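Local coordinates for RagA protein (Porphyromonas gingivalis, PDB 6SLN), which probably imports nutrients across the outer membrane as a TonB-dependent receptor, a beta-barrel whose lumen is filled by a plug domain, at residues A197-G202 against G637-S642; M521-I526 against A568-F573; V590-S595 against S604-S609; S676-S681 against R705-M710. All blocks are in the same frame, centred on the assembly; numbering follows the deposited sequence.

How the interactions relate
These four contacts illustrate how a plugged beta-barrel varies its chemistry with depth. Interaction 1 is a buried plug-to-wall contact, made mainly through backbone carbonyls and small side chains. Interactions 2, 3 and 4 each join neighbouring antiparallel strands of the barrel wall. In interaction 2 one face meets a phospholipid and the other supplies Tyr-569, which reaches Ser-642 of interaction 1. Interaction 3 shares the wall with interaction 2 and holds a detergent sugar, while burying an arginine-aspartate pair on its other face. Interaction 4, partly buried, borders interaction 1 along strand 678-691 and is the most polar across its seam. Trp-677 of interaction 4 packs on Asp-593 and Ala-605 of interaction 3.

Interaction 1: residues A197-G202 against G637-S642; sequences ARAANG and GTTGNS
Ala-197 O is the acceptor on which this plug-to-wall contact turns. Ser-642 OG donates to Ala-197 O at 2.9 Å, in the carbonyl plane, and Ser-642 N adds a weak, bent bond to the same oxygen. The hydroxyl gets there because it sits between the backbone N and carbonyl carbon of its own residue (chi1 44°). A second carbonyl, Gly-640 O, points back from the wall strand: it receives a weak bond from Ala-200 N at 3.4 Å and a CA-H...O contact from Arg-198 CA. Beyond Gly-640 O, on the Thr-639 side, the methyl of Ala-200 points at the strand, with CB 3.2 Å from Thr-639 OG1 and 3.9 Å from Asn-641 CB. Alongside, the amides of Asn-201 and Asn-641 cross with planes 82° apart, without bonding to each other.

The next shell fixes these groups. Ser-155 O accepts from both asparagine ND2 atoms, Asn-201 ND2 also reaching Ala-157 O and Asn-641 ND2 reaching Glu-678 OE2. Arg-198 extends away to Pro-158 O and a salt bridge with Glu-643, and Tyr-569 OH bonds to Ser-642 OG. A short 3-10 turn, closed by Asn-201 N on Arg-198 O at 3.0 Å, presents Ala-200 to the wall.

The two segments alone share one good bond and two weak ones; neighbours, including Glu-643 and Ser-155, satisfy the polar ends, so a polar, mostly backbone-directed network docks the plug.

Interaction 2: residues M521-I526 against A568-F573; sequences MGHEYI and AYLSFF. With 3PE (1,2-Distearoyl-sn-glycerophosphoethanolamine), chain G.
His-523 and Tyr-525, two apart on the strand, share a face; with CG anti to the backbone N in both, their rings lie beneath the phospholipid. The lipid atom C33 lies over the centre of the imidazole, 3.3 Å above its plane, while His-523 NE2 gives a weak bond to the ester oxygen O31 at 3.2 Å. The phenol ring of Tyr-525 is covered on one face by the lipid oxygen O21, displaced toward the rim, and its hydroxyl bonds to Glu-527. Leu-570, likewise with CG anti to its backbone N, brings CD1 against both the imidazole edge and lipid C3, 3.7 Å from His-523 NE2. Phe-572 runs beside His-523 in the same direction, its CE1 near the imidazole edge, the two planes inclined at 43°.

Beneath these side chains lies a regular antiparallel pairing of the TonB-dependent receptor barrel: Gly-522 with Phe-573, Glu-524 with Ser-571 and Ile-526 with Tyr-569 are hydrogen-bonded pairs, each joined by two bonds. The straightest runs from Phe-573 N to Gly-522 O, 2.9 Å long.

On the opposite face, Phe-573 takes the crowded torsion, CG between backbone N and carbonyl carbon (chi1 58°), which folds its ring back across the neighbouring strand. Gly-522 CA then sits over the ring centre in a CH-pi contact, 3.8 Å from the centroid, the bare CA letting the ring lie flat against it. Ile-526 adopts the same crowded position with CG1, laying CD1 alongside Tyr-569 at 3.5 Å from CD2.

Interaction 3: residues V590-S595 against S604-S609; sequences VRNDQS and SAWFYS. With LMT (dodecyl-beta-D-maltoside), chain Q.
Arg-591 and Asp-593, two apart and so on the same face, form a salt bridge within the first strand, the charged element of this contact. Arg-591 NH1 lies 2.6 Å from Asp-593 OD1 and also donates to Asp-593 OD2, in the guanidinium plane and onto the syn lone pair. A bend at chi3 (36°) turns the arginine toward the carboxylate; its NE is taken by Ser-193 O of the plug, and Asp-593 OD1 also bonds to Ser-571 OG. Such neighbours would probably keep the buried carboxylate ionised.

On the other face Asn-592, with CG anti to the backbone N, sends ND2 to Ser-604 OG in a nearly straight bond of 2.8 Å within its amide plane. Gln-594, farther along that face, grips a detergent maltoside with both ends of its amide: OE1 accepts from O3' and NE2 donates to O2', each at 2.6 Å.

Packing builds on this framework. The indole of Trp-606 lies across Asn-592, whose CB stands over the six-membered ring, 3.2 Å from its centroid, while ND2 sits above the same face nearer the rim. Val-590 CG2 approaches the indole obliquely, 4.0 Å from Trp-606 CE3. Beneath, Phe-607 crosses the salt-bridged pair, with CB 3.8 Å from Arg-591 CG and ring atom CD2 near Asp-593 OD2.

Arg-591 with Phe-607 and Asp-593 with Ala-605, the latter weak at Ala-605 N, are the hydrogen-bonded pairs of an antiparallel beta hairpin, two adjacent staves of the transmembrane barrel with charge on the plug side and, opposite, amides under indole and detergent.

Interaction 4: residues S676-S681 against R705-M710; sequences SWEKQS and RTTNDM
Trp-677 leads into an antiparallel beta hairpin of the barrel wall, strands 678-691 and 696-715, and touches the partner segment through its carbonyl, against Asp-709 CB; its indole turns away to Arg-603 O. Glu-678 follows with an extended chain, CG anti to the backbone N, whose CG and CD press on the Thr-707 methyl, Thr-707 CG2 lying 3.4 Å from Glu-678 CG. The OE1 end is held by Leu-711 N and Ser-151 OG, the latter from the plug.

Lys-679 pairs with Asn-708 through two backbone bonds, that from Asn-708 N to Lys-679 O measuring 2.7 Å and running nearly along the carbonyl axis. Its side chain bends twice to bring NZ within 3.2 Å of Asp-709 OD2, a salt bridge met from above the carboxylate plane. Asp-709 itself has a left-handed backbone conformation (phi 52°), where the regular strand is interrupted.

Gln-680 takes the opposite face. Its OE1 receives two bonds from Arg-705, side-on: NE at 2.9 Å from above the carbonyl plane, NH2 at 3.0 Å on a lone pair, with OE1 itself close to the guanidinium plane. The amide and guanidinium planes stand 39° apart. NE2 reaches back weakly to Glu-678 OE2, while Arg-705 NH1 continues to His-147 O of the plug.

Ser-681 closes the register with Thr-706, Ser-681 N donating to Thr-706 O at 2.8 Å, and its OG rests 3.6 Å from Thr-706 CB.

Interaction 1: residues A197-G202 against G637-S642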
# COMPACT_ATOMS: atom_id res chain seq x y z
N ALA A 197 -13.00 -28.22 11.51
CA ALA A 197 -13.07 -26.83 11.95
C ALA A 197 -14.48 -26.52 12.42
O ALA A 197 -14.68 -25.79 13.41
CB ALA A 197 -12.64 -25.87 10.84
N ARG A 198 -15.44 -27.14 11.74
CA ARG A 198 -16.86 -26.94 11.98
C ARG A 198 -17.66 -28.03 11.28
O ARG A 198 -18.64 -27.74 10.59
CB ARG A 198 -17.27 -25.54 11.54
CG ARG A 198 -16.78 -25.12 10.17
CD ARG A 198 -17.68 -24.04 9.61
NE ARG A 198 -17.60 -23.89 8.16
CZ ARG A 198 -16.65 -23.21 7.53
NH1 ARG A 198 -15.68 -22.63 8.22
NH2 ARG A 198 -16.67 -23.11 6.20
N ALA A 199 -17.26 -29.29 11.45
CA ALA A 199 -18.09 -30.42 11.03
C ALA A 199 -19.50 -30.31 11.56
O ALA A 199 -20.43 -30.87 10.97
CB ALA A 199 -17.50 -31.75 11.50
N ALA A 200 -19.68 -29.62 12.68
CA ALA A 200 -21.00 -29.42 13.26
C ALA A 200 -21.98 -28.83 12.26
O ALA A 200 -23.20 -28.97 12.44
CB ALA A 200 -20.88 -28.51 14.48
N ASN A 201 -21.50 -28.17 11.20
CA ASN A 201 -22.36 -27.55 10.21
C ASN A 201 -22.52 -28.39 8.95
O ASN A 201 -23.20 -27.96 8.01
CB ASN A 201 -21.84 -26.17 9.84
CG ASN A 201 -21.79 -25.23 11.01
OD1 ASN A 201 -22.50 -25.42 12.01
ND2 ASN A 201 -20.97 -24.19 10.89
N GLY A 202 -21.93 -29.58 8.93
CA GLY A 202 -21.92 -30.40 7.75
C GLY A 202 -20.67 -30.17 6.94
O GLY A 202 -19.88 -29.25 7.18
N GLY A 637 -22.90 -38.88 17.67
CA GLY A 637 -21.56 -38.35 17.74
C GLY A 637 -21.56 -36.89 18.12
O GLY A 637 -22.60 -36.22 18.10
N THR A 638 -20.37 -36.42 18.47
CA THR A 638 -20.13 -35.03 18.84
C THR A 638 -19.22 -34.38 17.82
O THR A 638 -18.35 -35.04 17.22
CB THR A 638 -19.50 -34.92 20.22
OG1 THR A 638 -18.35 -35.76 20.29
CG2 THR A 638 -20.49 -35.35 21.26
N THR A 639 -19.42 -33.08 17.63
CA THR A 639 -18.68 -32.30 16.65
C THR A 639 -18.48 -30.91 17.22
O THR A 639 -19.31 -30.41 17.98
CB THR A 639 -19.44 -32.19 15.32
OG1 THR A 639 -20.69 -31.54 15.55
CG2 THR A 639 -19.68 -33.57 14.68
N GLY A 640 -17.38 -30.29 16.85
CA GLY A 640 -17.09 -28.95 17.30
C GLY A 640 -17.48 -27.92 16.27
O GLY A 640 -17.65 -28.21 15.08
N ASN A 641 -17.66 -26.69 16.75
CA ASN A 641 -17.86 -25.53 15.92
C ASN A 641 -17.04 -24.40 16.52
O ASN A 641 -17.10 -24.16 17.73
CB ASN A 641 -19.35 -25.13 15.83
CG ASN A 641 -19.58 -23.95 14.86
OD1 ASN A 641 -18.67 -23.52 14.16
ND2 ASN A 641 -20.79 -23.43 14.84
N SER A 642 -16.26 -23.72 15.67
CA SER A 642 -15.40 -22.65 16.15
C SER A 642 -15.32 -21.51 15.14
O SER A 642 -14.42 -20.66 15.24
CB SER A 642 -13.99 -23.15 16.42
OG SER A 642 -13.58 -23.98 15.36

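Interaction 2: residues M521-I526 against A568-F573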
# COMPACT_ATOMS: atom_id res chain seq x y z
N MET A 521 -5.66 -43.86 11.58
CA MET A 521 -5.17 -42.73 12.35
C MET A 521 -4.81 -41.59 11.41
O MET A 521 -4.35 -41.81 10.28
CB MET A 521 -3.96 -43.13 13.19
CG MET A 521 -4.19 -44.31 14.11
SD MET A 521 -4.83 -43.77 15.70
CE MET A 521 -3.36 -43.90 16.73
N GLY A 522 -5.02 -40.36 11.88
CA GLY A 522 -4.81 -39.20 11.03
C GLY A 522 -4.33 -37.99 11.81
O GLY A 522 -4.70 -37.79 12.97
N HIS A 523 -3.49 -37.19 11.15
CA HIS A 523 -3.03 -35.90 11.66
C HIS A 523 -3.31 -34.82 10.63
O HIS A 523 -3.25 -35.07 9.42
CB HIS A 523 -1.54 -35.90 11.99
CG HIS A 523 -0.92 -34.53 11.91
ND1 HIS A 523 -0.36 -34.03 10.76
CD2 HIS A 523 -0.84 -33.54 12.83
CE1 HIS A 523 0.06 -32.80 10.98
NE2 HIS A 523 -0.21 -32.48 12.23
N GLU A 524 -3.57 -33.60 11.11
CA GLU A 524 -3.99 -32.52 10.24
C GLU A 524 -3.63 -31.17 10.86
O GLU A 524 -3.97 -30.92 12.03
CB GLU A 524 -5.49 -32.61 9.98
CG GLU A 524 -6.09 -31.39 9.31
CD GLU A 524 -7.30 -31.75 8.49
OE1 GLU A 524 -8.43 -31.76 9.03
OE2 GLU A 524 -7.10 -32.05 7.30
N TYR A 525 -2.97 -30.31 10.08
CA TYR A 525 -2.65 -28.93 10.48
C TYR A 525 -3.07 -27.97 9.36
O TYR A 525 -2.63 -28.11 8.21
CB TYR A 525 -1.17 -28.77 10.80
CG TYR A 525 -0.76 -27.34 11.15
CD1 TYR A 525 -1.05 -26.80 12.40
CD2 TYR A 525 -0.07 -26.53 10.24
CE1 TYR A 525 -0.69 -25.51 12.73
CE2 TYR A 525 0.30 -25.23 10.58
CZ TYR A 525 -0.01 -24.73 11.83
OH TYR A 525 0.35 -23.44 12.18
N ILE A 526 -3.92 -27.01 9.70
CA ILE A 526 -4.33 -25.96 8.79
C ILE A 526 -4.01 -24.64 9.47
O ILE A 526 -4.22 -24.49 10.68
CB ILE A 526 -5.82 -26.04 8.39
CG1 ILE A 526 -6.72 -25.78 9.59
CG2 ILE A 526 -6.19 -27.41 7.79
CD1 ILE A 526 -8.21 -25.76 9.25
N ALA A 568 -5.08 -20.78 13.24
CA ALA A 568 -4.57 -22.10 12.93
C ALA A 568 -5.40 -23.14 13.68
O ALA A 568 -6.11 -22.83 14.64
CB ALA A 568 -3.08 -22.22 13.27
N TYR A 569 -5.32 -24.37 13.19
CA TYR A 569 -5.95 -25.51 13.81
C TYR A 569 -4.96 -26.66 13.82
O TYR A 569 -4.15 -26.79 12.89
CB TYR A 569 -7.22 -25.95 13.07
CG TYR A 569 -8.43 -25.08 13.25
CD1 TYR A 569 -9.26 -25.24 14.35
CD2 TYR A 569 -8.77 -24.11 12.30
CE1 TYR A 569 -10.40 -24.45 14.51
CE2 TYR A 569 -9.89 -23.31 12.46
CZ TYR A 569 -10.70 -23.49 13.56
OH TYR A 569 -11.82 -22.70 13.72
N LEU A 570 -5.01 -27.47 14.87
CA LEU A 570 -4.25 -28.71 14.96
C LEU A 570 -5.20 -29.84 15.33
O LEU A 570 -6.00 -29.69 16.25
CB LEU A 570 -3.12 -28.63 16.00
CG LEU A 570 -2.27 -29.91 16.08
CD1 LEU A 570 -1.48 -30.17 14.77
CD2 LEU A 570 -1.34 -29.85 17.27
N SER A 571 -5.08 -30.96 14.62
CA SER A 571 -6.07 -32.02 14.72
C SER A 571 -5.40 -33.38 14.78
O SER A 571 -4.41 -33.63 14.08
CB SER A 571 -7.02 -31.96 13.52
OG SER A 571 -8.13 -31.16 13.82
N PHE A 572 -5.93 -34.26 15.62
CA PHE A 572 -5.57 -35.67 15.61
C PHE A 572 -6.86 -36.46 15.61
O PHE A 572 -7.75 -36.18 16.42
CB PHE A 572 -4.70 -36.04 16.81
CG PHE A 572 -3.43 -35.23 16.90
CD1 PHE A 572 -2.36 -35.52 16.09
CD2 PHE A 572 -3.32 -34.19 17.81
CE1 PHE A 572 -1.19 -34.79 16.17
CE2 PHE A 572 -2.15 -33.45 17.89
CZ PHE A 572 -1.08 -33.75 17.06
N PHE A 573 -6.99 -37.40 14.68
CA PHE A 573 -8.28 -38.05 14.53
C PHE A 573 -8.12 -39.52 14.18
O PHE A 573 -7.07 -39.98 13.74
CB PHE A 573 -9.15 -37.35 13.48
CG PHE A 573 -8.54 -37.27 12.09
CD1 PHE A 573 -7.69 -36.23 11.75
CD2 PHE A 573 -8.88 -38.20 11.11
CE1 PHE A 573 -7.17 -36.13 10.45
CE2 PHE A 573 -8.36 -38.12 9.80
CZ PHE A 573 -7.50 -37.09 9.47
C1 3PE G . 2.72 -27.18 14.20
C2 3PE G . 2.90 -28.33 13.23
C3 3PE G . 2.06 -29.53 13.72
O31 3PE G . 2.30 -30.66 12.92
O32 3PE G . 2.82 -31.91 14.71
C31 3PE G . 2.87 -31.78 13.53
C32 3PE G . 3.60 -32.85 12.69
C33 3PE G . 2.79 -34.14 12.49
C34 3PE G . 3.67 -35.21 11.84
C35 3PE G . 3.37 -35.41 10.35
C36 3PE G . 3.46 -36.89 9.99
C37 3PE G . 3.86 -37.10 8.52
C38 3PE G . 3.90 -38.60 8.22
C39 3PE G . 4.09 -38.82 6.73
C3A 3PE G . 3.72 -40.25 6.34
C3B 3PE G . 3.28 -40.29 4.87
O21 3PE G . 2.50 -27.81 11.99
O22 3PE G . 4.21 -27.61 10.56
C21 3PE G . 3.26 -28.23 10.88
C22 3PE G . 2.87 -29.46 10.06
C23 3PE G . 3.84 -29.70 8.90
C24 3PE G . 4.06 -31.21 8.79
C25 3PE G . 3.76 -31.76 7.39
C26 3PE G . 4.49 -33.09 7.18
C27 3PE G . 4.43 -33.49 5.71
C28 3PE G . 5.14 -34.83 5.45
C29 3PE G . 4.98 -35.27 3.99
C2A 3PE G . 6.24 -35.97 3.45
C2B 3PE G . 5.94 -37.21 2.58
C2C 3PE G . 6.92 -37.26 1.39
C2D 3PE G . 6.77 -38.51 0.49

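Interaction 3: residues V590-S595 against S604-S609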
# COMPACT_ATOMS: atom_id res chain seq x y z
N VAL A 590 -12.97 -41.13 17.10
CA VAL A 590 -12.59 -40.18 18.14
C VAL A 590 -11.54 -39.25 17.54
O VAL A 590 -10.75 -39.65 16.68
CB VAL A 590 -12.08 -40.86 19.44
CG1 VAL A 590 -10.82 -41.62 19.19
CG2 VAL A 590 -11.88 -39.82 20.54
N ARG A 591 -11.54 -38.01 18.00
CA ARG A 591 -10.66 -37.00 17.44
C ARG A 591 -10.45 -35.91 18.48
O ARG A 591 -11.26 -35.75 19.41
CB ARG A 591 -11.25 -36.40 16.16
CG ARG A 591 -12.46 -35.54 16.49
CD ARG A 591 -12.66 -34.43 15.49
NE ARG A 591 -12.31 -34.89 14.16
CZ ARG A 591 -11.52 -34.22 13.35
NH1 ARG A 591 -11.04 -33.05 13.75
NH2 ARG A 591 -11.23 -34.71 12.16
N ASN A 592 -9.37 -35.16 18.32
CA ASN A 592 -9.10 -34.03 19.19
C ASN A 592 -8.71 -32.84 18.33
O ASN A 592 -7.96 -32.98 17.37
CB ASN A 592 -7.98 -34.33 20.18
CG ASN A 592 -7.54 -33.11 20.95
OD1 ASN A 592 -6.67 -32.37 20.50
ND2 ASN A 592 -8.14 -32.88 22.11
N ASP A 593 -9.23 -31.67 18.71
CA ASP A 593 -9.07 -30.43 17.94
C ASP A 593 -8.63 -29.31 18.87
O ASP A 593 -9.20 -29.14 19.96
CB ASP A 593 -10.38 -30.02 17.25
CG ASP A 593 -10.77 -30.96 16.14
OD1 ASP A 593 -9.87 -31.31 15.36
OD2 ASP A 593 -11.96 -31.33 16.05
N GLN A 594 -7.63 -28.55 18.44
CA GLN A 594 -7.23 -27.34 19.12
C GLN A 594 -7.24 -26.18 18.13
O GLN A 594 -6.99 -26.37 16.93
CB GLN A 594 -5.83 -27.51 19.76
CG GLN A 594 -5.54 -28.91 20.30
CD GLN A 594 -4.06 -29.15 20.61
OE1 GLN A 594 -3.42 -28.37 21.33
NE2 GLN A 594 -3.50 -30.24 20.08
N SER A 595 -7.54 -24.97 18.62
CA SER A 595 -7.71 -23.83 17.72
C SER A 595 -7.07 -22.58 18.30
O SER A 595 -7.24 -22.29 19.49
CB SER A 595 -9.18 -23.54 17.43
OG SER A 595 -9.36 -22.21 16.95
N SER A 604 -8.55 -26.93 23.53
CA SER A 604 -8.65 -28.34 23.16
C SER A 604 -10.03 -28.92 23.44
O SER A 604 -10.72 -28.54 24.39
CB SER A 604 -7.60 -29.17 23.89
OG SER A 604 -7.59 -30.47 23.36
N ALA A 605 -10.39 -29.90 22.61
CA ALA A 605 -11.73 -30.45 22.60
C ALA A 605 -11.70 -31.83 21.95
O ALA A 605 -11.16 -31.99 20.85
CB ALA A 605 -12.69 -29.50 21.85
N TRP A 606 -12.27 -32.81 22.63
CA TRP A 606 -12.34 -34.16 22.11
C TRP A 606 -13.73 -34.43 21.58
O TRP A 606 -14.73 -33.99 22.17
CB TRP A 606 -11.99 -35.18 23.21
CG TRP A 606 -10.54 -35.21 23.55
CD1 TRP A 606 -9.91 -34.50 24.53
CD2 TRP A 606 -9.53 -35.99 22.90
NE1 TRP A 606 -8.57 -34.79 24.52
CE2 TRP A 606 -8.31 -35.70 23.53
CE3 TRP A 606 -9.54 -36.90 21.84
CZ2 TRP A 606 -7.11 -36.29 23.14
CZ3 TRP A 606 -8.35 -37.49 21.45
CH2 TRP A 606 -7.15 -37.18 22.10
N PHE A 607 -13.80 -35.14 20.46
CA PHE A 607 -15.07 -35.45 19.84
C PHE A 607 -15.06 -36.91 19.40
O PHE A 607 -14.01 -37.51 19.16
CB PHE A 607 -15.38 -34.54 18.65
CG PHE A 607 -15.38 -33.09 18.99
CD1 PHE A 607 -16.47 -32.50 19.63
CD2 PHE A 607 -14.28 -32.30 18.69
CE1 PHE A 607 -16.45 -31.15 19.94
CE2 PHE A 607 -14.26 -30.95 19.00
CZ PHE A 607 -15.35 -30.37 19.63
N TYR A 608 -16.26 -37.46 19.29
CA TYR A 608 -16.39 -38.86 18.95
C TYR A 608 -17.68 -39.05 18.19
O TYR A 608 -18.58 -38.21 18.24
CB TYR A 608 -16.41 -39.76 20.19
CG TYR A 608 -17.57 -39.43 21.10
CD1 TYR A 608 -18.80 -40.08 20.96
CD2 TYR A 608 -17.43 -38.47 22.09
CE1 TYR A 608 -19.86 -39.77 21.79
CE2 TYR A 608 -18.48 -38.16 22.93
CZ TYR A 608 -19.69 -38.81 22.78
OH TYR A 608 -20.73 -38.49 23.63
N SER A 609 -17.77 -40.20 17.53
CA SER A 609 -18.97 -40.62 16.85
C SER A 609 -19.05 -42.13 16.92
O SER A 609 -18.03 -42.82 16.95
CB SER A 609 -18.99 -40.17 15.39
OG SER A 609 -18.63 -41.26 14.55
C1B LMT Q . 0.28 -26.33 24.23
C2B LMT Q . -0.44 -24.99 24.07
C3B LMT Q . 0.57 -23.87 23.86
C4B LMT Q . 1.64 -23.84 24.97
C5B LMT Q . 2.26 -25.24 25.11
C6B LMT Q . 3.16 -25.26 26.36
O1B LMT Q . 0.76 -26.67 22.98
O2B LMT Q . -1.24 -25.12 22.96
O3B LMT Q . -0.06 -22.66 23.72
O4' LMT Q . 2.64 -22.94 24.65
O5B LMT Q . 1.30 -26.28 25.20
O6B LMT Q . 4.42 -24.72 26.10
C1' LMT Q . 1.29 -30.03 20.63
C2' LMT Q . 0.06 -30.07 21.55
C3' LMT Q . -0.29 -28.64 22.05
C4' LMT Q . 0.95 -28.03 22.72
C5' LMT Q . 2.01 -28.06 21.61
C6' LMT Q . 3.22 -27.24 21.97
O1' LMT Q . 1.69 -31.31 20.40
O2' LMT Q . -1.00 -30.60 20.84
O3' LMT Q . -1.33 -28.69 22.92
O5' LMT Q . 2.37 -29.38 21.29
O6' LMT Q . 3.93 -27.13 20.83
C1 LMT Q . 2.48 -31.52 19.25
C2 LMT Q . 2.10 -32.91 18.81
C3 LMT Q . 3.23 -33.85 18.50
C4 LMT Q . 3.11 -34.21 17.05
C5 LMT Q . 3.53 -35.62 16.81
C6 LMT Q . 2.57 -36.33 15.92
C7 LMT Q . 3.32 -37.34 15.10
C8 LMT Q . 2.35 -38.09 14.23
C9 LMT Q . 2.95 -38.83 13.08
C10 LMT Q . 4.27 -39.42 13.53

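Interaction 4: residues S676-S681 against R705-M710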
# COMPACT_ATOMS: atom_id res chain seq x y z
N SER A 676 -14.21 -21.16 24.56
CA SER A 676 -13.80 -22.46 24.05
C SER A 676 -14.75 -22.87 22.92
O SER A 676 -15.63 -22.10 22.50
CB SER A 676 -13.74 -23.48 25.18
OG SER A 676 -13.08 -24.68 24.80
N TRP A 677 -14.54 -24.08 22.42
CA TRP A 677 -15.39 -24.63 21.37
C TRP A 677 -16.86 -24.59 21.76
O TRP A 677 -17.22 -24.80 22.93
CB TRP A 677 -15.02 -26.08 21.11
CG TRP A 677 -13.72 -26.23 20.49
CD1 TRP A 677 -12.51 -26.16 21.11
CD2 TRP A 677 -13.47 -26.50 19.12
NE1 TRP A 677 -11.51 -26.36 20.20
CE2 TRP A 677 -12.07 -26.57 18.96
CE3 TRP A 677 -14.28 -26.70 18.00
CZ2 TRP A 677 -11.46 -26.82 17.73
CZ3 TRP A 677 -13.68 -26.95 16.78
CH2 TRP A 677 -12.28 -27.01 16.66
N GLU A 678 -17.71 -24.33 20.76
CA GLU A 678 -19.12 -24.69 20.84
C GLU A 678 -19.24 -26.17 20.50
O GLU A 678 -18.66 -26.64 19.52
CB GLU A 678 -19.93 -23.82 19.89
CG GLU A 678 -21.33 -24.30 19.55
CD GLU A 678 -22.05 -23.36 18.56
OE1 GLU A 678 -22.33 -22.20 18.98
OE2 GLU A 678 -22.31 -23.76 17.38
N LYS A 679 -19.94 -26.93 21.33
CA LYS A 679 -19.95 -28.37 21.19
C LYS A 679 -21.34 -28.84 20.79
O LYS A 679 -22.34 -28.48 21.42
CB LYS A 679 -19.46 -29.06 22.47
CG LYS A 679 -17.93 -28.92 22.62
CD LYS A 679 -17.33 -29.73 23.75
CE LYS A 679 -17.17 -28.90 25.03
NZ LYS A 679 -16.45 -27.61 24.87
N GLN A 680 -21.39 -29.61 19.71
CA GLN A 680 -22.62 -30.10 19.14
C GLN A 680 -22.62 -31.61 19.20
O GLN A 680 -21.58 -32.26 19.12
CB GLN A 680 -22.77 -29.64 17.69
CG GLN A 680 -23.34 -28.24 17.58
CD GLN A 680 -23.63 -27.81 16.15
OE1 GLN A 680 -23.97 -28.62 15.29
NE2 GLN A 680 -23.46 -26.52 15.90
N SER A 681 -23.82 -32.17 19.36
CA SER A 681 -24.04 -33.59 19.19
C SER A 681 -25.14 -33.78 18.16
O SER A 681 -25.96 -32.89 17.94
CB SER A 681 -24.41 -34.26 20.52
OG SER A 681 -25.67 -33.81 20.97
N ARG A 705 -30.36 -32.80 16.69
CA ARG A 705 -29.06 -32.16 16.75
C ARG A 705 -29.10 -31.14 17.88
O ARG A 705 -30.04 -30.33 17.97
CB ARG A 705 -28.73 -31.52 15.38
CG ARG A 705 -27.97 -30.23 15.43
CD ARG A 705 -27.73 -29.70 14.02
NE ARG A 705 -26.63 -28.74 14.03
CZ ARG A 705 -26.45 -27.82 13.09
NH1 ARG A 705 -27.28 -27.76 12.06
NH2 ARG A 705 -25.42 -26.98 13.17
N THR A 706 -28.11 -31.20 18.75
CA THR A 706 -28.10 -30.38 19.95
C THR A 706 -26.81 -29.58 20.02
O THR A 706 -25.73 -30.13 19.79
CB THR A 706 -28.22 -31.24 21.20
OG1 THR A 706 -29.06 -32.37 20.91
CG2 THR A 706 -28.80 -30.43 22.34
N THR A 707 -26.93 -28.30 20.34
CA THR A 707 -25.77 -27.44 20.51
C THR A 707 -25.66 -26.98 21.96
O THR A 707 -26.63 -26.48 22.53
CB THR A 707 -25.83 -26.23 19.57
OG1 THR A 707 -26.12 -26.66 18.23
CG2 THR A 707 -24.51 -25.49 19.60
N ASN A 708 -24.48 -27.17 22.54
CA ASN A 708 -24.16 -26.81 23.91
C ASN A 708 -22.84 -26.07 23.94
O ASN A 708 -22.06 -26.12 22.99
CB ASN A 708 -24.09 -28.04 24.83
CG ASN A 708 -25.38 -28.28 25.57
OD1 ASN A 708 -26.29 -28.92 25.06
ND2 ASN A 708 -25.48 -27.72 26.78
N ASP A 709 -22.56 -25.41 25.08
CA ASP A 709 -21.47 -24.43 25.17
C ASP A 709 -21.59 -23.41 24.04
O ASP A 709 -20.60 -22.99 23.43
CB ASP A 709 -20.10 -25.11 25.16
CG ASP A 709 -19.82 -25.89 26.44
OD1 ASP A 709 -20.79 -26.14 27.17
OD2 ASP A 709 -18.65 -26.24 26.72
N MET A 710 -22.83 -23.00 23.78
CA MET A 710 -23.17 -22.28 22.56
C MET A 710 -22.38 -20.98 22.42
O MET A 710 -22.36 -20.15 23.34
CB MET A 710 -24.68 -22.00 22.55
CG MET A 710 -25.13 -21.01 21.50
SD MET A 710 -26.82 -21.33 20.95
CE MET A 710 -26.45 -22.73 19.91